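PDB 4TWJ: NAD-dependent protein deacylase 2 from Archaeoglobus fulgidus, which removes acyl groups, including the acetyl group on the chromatin protein Alba, from lysine side chains in an NAD-dependent reaction. Local coordinates for residues Glu89-Val94 and Arg248-Lys253. Sequence-based numbering, arbitrary orientation.
Sequences ERMGIV and RLRSEK
Met91 and Ile93, in the turn that leads from helix 80-90 into strand 94-99, meet Arg250 and Glu252 of the chain's C-terminal tail in a small, partly buried contact, mixed polar and apolar, that joins the ends of two helices. It illustrates how a long arginine spans the distance between two well-separated backbones: Met91 CA and Glu252 CA, the closest pair, are 10.2 Å apart. Arg250 bends at its third torsion (chi3 57°), which brings NH2 within 3.3 Å of Met91 O in a weak, poorly aligned hydrogen bond. A water reinforces this link, donating to the same carbonyl and accepting from Arg250 NH1 at the guanidinium edge. Met91 CB and Ile93 CD1 lie over one face of that group, and Ile93 CG1 approaches NH1 to 3.7 Å. On the tail side Glu252 pairs with the guanidinium in a salt bridge, NH2 to OE2 at 2.9 Å; NE adds a weak but nearly straight bond to OE1 in the guanidinium plane. The methyl CE of Met91 lies over the NE end of the same guanidinium face, 3.6 Å from Arg250 NE and 3.5 Å from Glu252 OE1. A leucine at Arg250 would probably leave Glu252 without its charged mate and Met91 O without its direct link to the tail. Met91 and Ile93 also touch Val246 of helix 235-249. The contact lies away from the zinc and NAD sites; Schellman motifs with positive-phi Gly92 and Ser251 end the two helices, which flank the parallel sheet of the sirtuin Rossmann-fold domain.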
ATOM      1  N   GLU A  89       9.982  -7.090   9.703  1.00 17.50           N
ATOM      2  CA  GLU A  89       8.988  -7.317  10.755  1.00 18.21           C
ATOM      3  C   GLU A  89       9.370  -8.540  11.595  1.00 18.75           C
ATOM      4  O   GLU A  89       9.315  -8.501  12.825  1.00 18.54           O
ATOM      5  CB  GLU A  89       7.587  -7.483  10.154  1.00 18.89           C
ATOM      6  CG  GLU A  89       6.476  -7.619  11.189  1.00 19.39           C
ATOM      7  CD  GLU A  89       5.086  -7.661  10.577  1.00 19.95           C
ATOM      8  OE1 GLU A  89       4.960  -7.765   9.340  1.00 20.71           O
ATOM      9  OE2 GLU A  89       4.103  -7.597  11.342  1.00 20.30           O
ATOM     10  N   ARG A  90       9.771  -9.612  10.920  1.00 19.46           N
ATOM     11  CA  ARG A  90      10.239 -10.830  11.587  1.00 20.53           C
ATOM     12  C   ARG A  90      11.405 -10.537  12.535  1.00 20.11           C
ATOM     13  O   ARG A  90      11.504 -11.132  13.612  1.00 20.46           O
ATOM     14  CB  ARG A  90      10.649 -11.869  10.537  1.00 21.65           C
ATOM     15  CG  ARG A  90      10.853 -13.277  11.068  1.00 23.02           C
ATOM     16  CD  ARG A  90      11.035 -14.273   9.931  1.00 24.12           C
ATOM     17  NE  ARG A  90       9.818 -14.412   9.119  1.00 25.32           N
ATOM     18  CZ  ARG A  90       9.651 -13.983   7.864  1.00 25.88           C
ATOM     19  NH1 ARG A  90       8.483 -14.181   7.263  1.00 26.58           N
ATOM     20  NH2 ARG A  90      10.623 -13.367   7.195  1.00 25.83           N
ATOM     21  N   MET A  91      12.269  -9.604  12.138  1.00 19.48           N
ATOM     22  CA  MET A  91      13.424  -9.198  12.941  1.00 19.25           C
ATOM     23  C   MET A  91      13.061  -8.301  14.130  1.00 19.04           C
ATOM     24  O   MET A  91      13.922  -8.000  14.956  1.00 19.49           O
ATOM     25  CB  MET A  91      14.448  -8.472  12.062  1.00 19.36           C
ATOM     26  CG  MET A  91      15.140  -9.363  11.049  1.00 19.44           C
ATOM     27  SD  MET A  91      15.997  -8.422   9.778  1.00 19.87           S
ATOM     28  CE  MET A  91      17.295  -7.655  10.737  1.00 19.92           C
ATOM     29  N   GLY A  92      11.804  -7.865  14.204  1.00 18.56           N
ATOM     30  CA  GLY A  92      11.333  -7.001  15.285  1.00 18.18           C
ATOM     31  C   GLY A  92      11.593  -5.519  15.061  1.00 17.73           C
ATOM     32  O   GLY A  92      11.429  -4.712  15.979  1.00 18.25           O
ATOM     33  N   ILE A  93      11.999  -5.155  13.848  1.00 16.97           N
ATOM     34  CA  ILE A  93      12.324  -3.766  13.530  1.00 16.41           C
ATOM     35  C   ILE A  93      11.088  -3.027  13.038  1.00 15.70           C
ATOM     36  O   ILE A  93      10.711  -1.999  13.597  1.00 15.54           O
ATOM     37  CB  ILE A  93      13.450  -3.681  12.481  1.00 16.68           C
ATOM     38  CG1 ILE A  93      14.725  -4.302  13.063  1.00 17.00           C
ATOM     39  CG2 ILE A  93      13.688  -2.235  12.055  1.00 16.85           C
ATOM     40  CD1 ILE A  93      15.854  -4.460  12.079  1.00 17.09           C
ATOM     41  N   VAL A  94      10.466  -3.553  11.989  1.00 14.93           N
ATOM     42  CA  VAL A  94       9.258  -2.945  11.436  1.00 14.48           C
ATOM     43  C   VAL A  94       8.048  -3.402  12.243  1.00 14.44           C
ATOM     44  O   VAL A  94       7.763  -4.594  12.331  1.00 14.03           O
ATOM     45  CB  VAL A  94       9.103  -3.274   9.933  1.00 14.48           C
ATOM     46  CG1 VAL A  94       7.706  -2.936   9.421  1.00 14.52           C
ATOM     47  CG2 VAL A  94      10.162  -2.529   9.133  1.00 14.52           C
ATOM     48  N   ARG A 248      23.954  -6.986   9.062  1.00 17.71           N
ATOM     49  CA  ARG A 248      25.380  -6.793   9.344  1.00 18.58           C
ATOM     50  C   ARG A 248      25.607  -5.897  10.562  1.00 18.38           C
ATOM     51  O   ARG A 248      26.450  -6.194  11.412  1.00 18.27           O
ATOM     52  CB  ARG A 248      26.110  -6.216   8.128  1.00 19.78           C
ATOM     53  CG  ARG A 248      26.223  -7.174   6.956  1.00 21.13           C
ATOM     54  CD  ARG A 248      27.082  -6.594   5.844  1.00 22.74           C
ATOM     55  NE  ARG A 248      26.918  -7.337   4.593  1.00 24.52           N
ATOM     56  CZ  ARG A 248      26.121  -6.987   3.580  1.00 25.90           C
ATOM     57  NH1 ARG A 248      25.389  -5.876   3.623  1.00 26.75           N
ATOM     58  NH2 ARG A 248      26.061  -7.758   2.499  1.00 27.12           N
ATOM     59  N   LEU A 249      24.849  -4.808  10.652  1.00 17.85           N
ATOM     60  CA  LEU A 249      24.961  -3.891  11.787  1.00 17.84           C
ATOM     61  C   LEU A 249      24.594  -4.571  13.103  1.00 17.93           C
ATOM     62  O   LEU A 249      25.135  -4.224  14.154  1.00 18.53           O
ATOM     63  CB  LEU A 249      24.072  -2.661  11.575  1.00 17.95           C
ATOM     64  CG  LEU A 249      24.496  -1.742  10.430  1.00 18.20           C
ATOM     65  CD1 LEU A 249      23.383  -0.757  10.108  1.00 18.34           C
ATOM     66  CD2 LEU A 249      25.789  -1.006  10.753  1.00 18.42           C
ATOM     67  N   ARG A 250      23.683  -5.541  13.037  1.00 17.85           N
ATOM     68  CA  ARG A 250      23.234  -6.282  14.216  1.00 18.32           C
ATOM     69  C   ARG A 250      24.044  -7.564  14.474  1.00 17.78           C
ATOM     70  O   ARG A 250      23.676  -8.360  15.336  1.00 17.61           O
ATOM     71  CB  ARG A 250      21.746  -6.623  14.080  1.00 19.26           C
ATOM     72  CG  ARG A 250      20.826  -5.422  14.246  1.00 20.36           C
ATOM     73  CD  ARG A 250      19.506  -5.617  13.516  1.00 21.55           C
ATOM     74  NE  ARG A 250      18.790  -6.823  13.936  1.00 22.75           N
ATOM     75  CZ  ARG A 250      17.768  -6.864  14.792  1.00 23.61           C
ATOM     76  NH1 ARG A 250      17.288  -5.761  15.364  1.00 24.20           N
ATOM     77  NH2 ARG A 250      17.208  -8.035  15.075  1.00 24.61           N
ATOM     78  N   SER A 251      25.138  -7.751  13.735  1.00 17.39           N
ATOM     79  CA  SER A 251      25.981  -8.957  13.827  1.00 17.53           C
ATOM     80  C   SER A 251      25.224 -10.251  13.511  1.00 17.80           C
ATOM     81  O   SER A 251      25.601 -11.327  13.970  1.00 17.51           O
ATOM     82  CB  SER A 251      26.662  -9.051  15.197  1.00 17.55           C
ATOM     83  OG  SER A 251      27.397  -7.875  15.469  1.00 17.47           O
ATOM     84  N   GLU A 252      24.167 -10.136  12.709  1.00 18.12           N
ATOM     85  CA  GLU A 252      23.393 -11.296  12.258  1.00 18.78           C
ATOM     86  C   GLU A 252      23.888 -11.778  10.896  1.00 18.25           C
ATOM     87  O   GLU A 252      23.501 -12.848  10.423  1.00 17.64           O
ATOM     88  CB  GLU A 252      21.905 -10.946  12.226  1.00 19.96           C
ATOM     89  CG  GLU A 252      21.331 -10.770  13.626  1.00 21.39           C
ATOM     90  CD  GLU A 252      20.003 -10.040  13.673  1.00 22.70           C
ATOM     91  OE1 GLU A 252      19.416  -9.752  12.611  1.00 24.14           O
ATOM     92  OE2 GLU A 252      19.542  -9.749  14.797  1.00 24.78           O
ATOM     93  N   LYS A 253      24.739 -10.969  10.272  1.00 17.86           N
ATOM     94  CA  LYS A 253      25.480 -11.351   9.081  1.00 17.98           C
ATOM     95  C   LYS A 253      26.781 -10.564   9.078  1.00 17.98           C
ATOM     96  O   LYS A 253      27.636 -10.712   8.205  1.00 17.99           O
ATOM     97  CB  LYS A 253      24.680 -11.049   7.813  1.00 18.10           C
ATOM     98  OXT LYS A 253      27.000  -9.743   9.973  1.00 17.95           O
TER
HETATM   99  O   HOH W   1      14.697  -5.990  17.064  1.00 41.86           O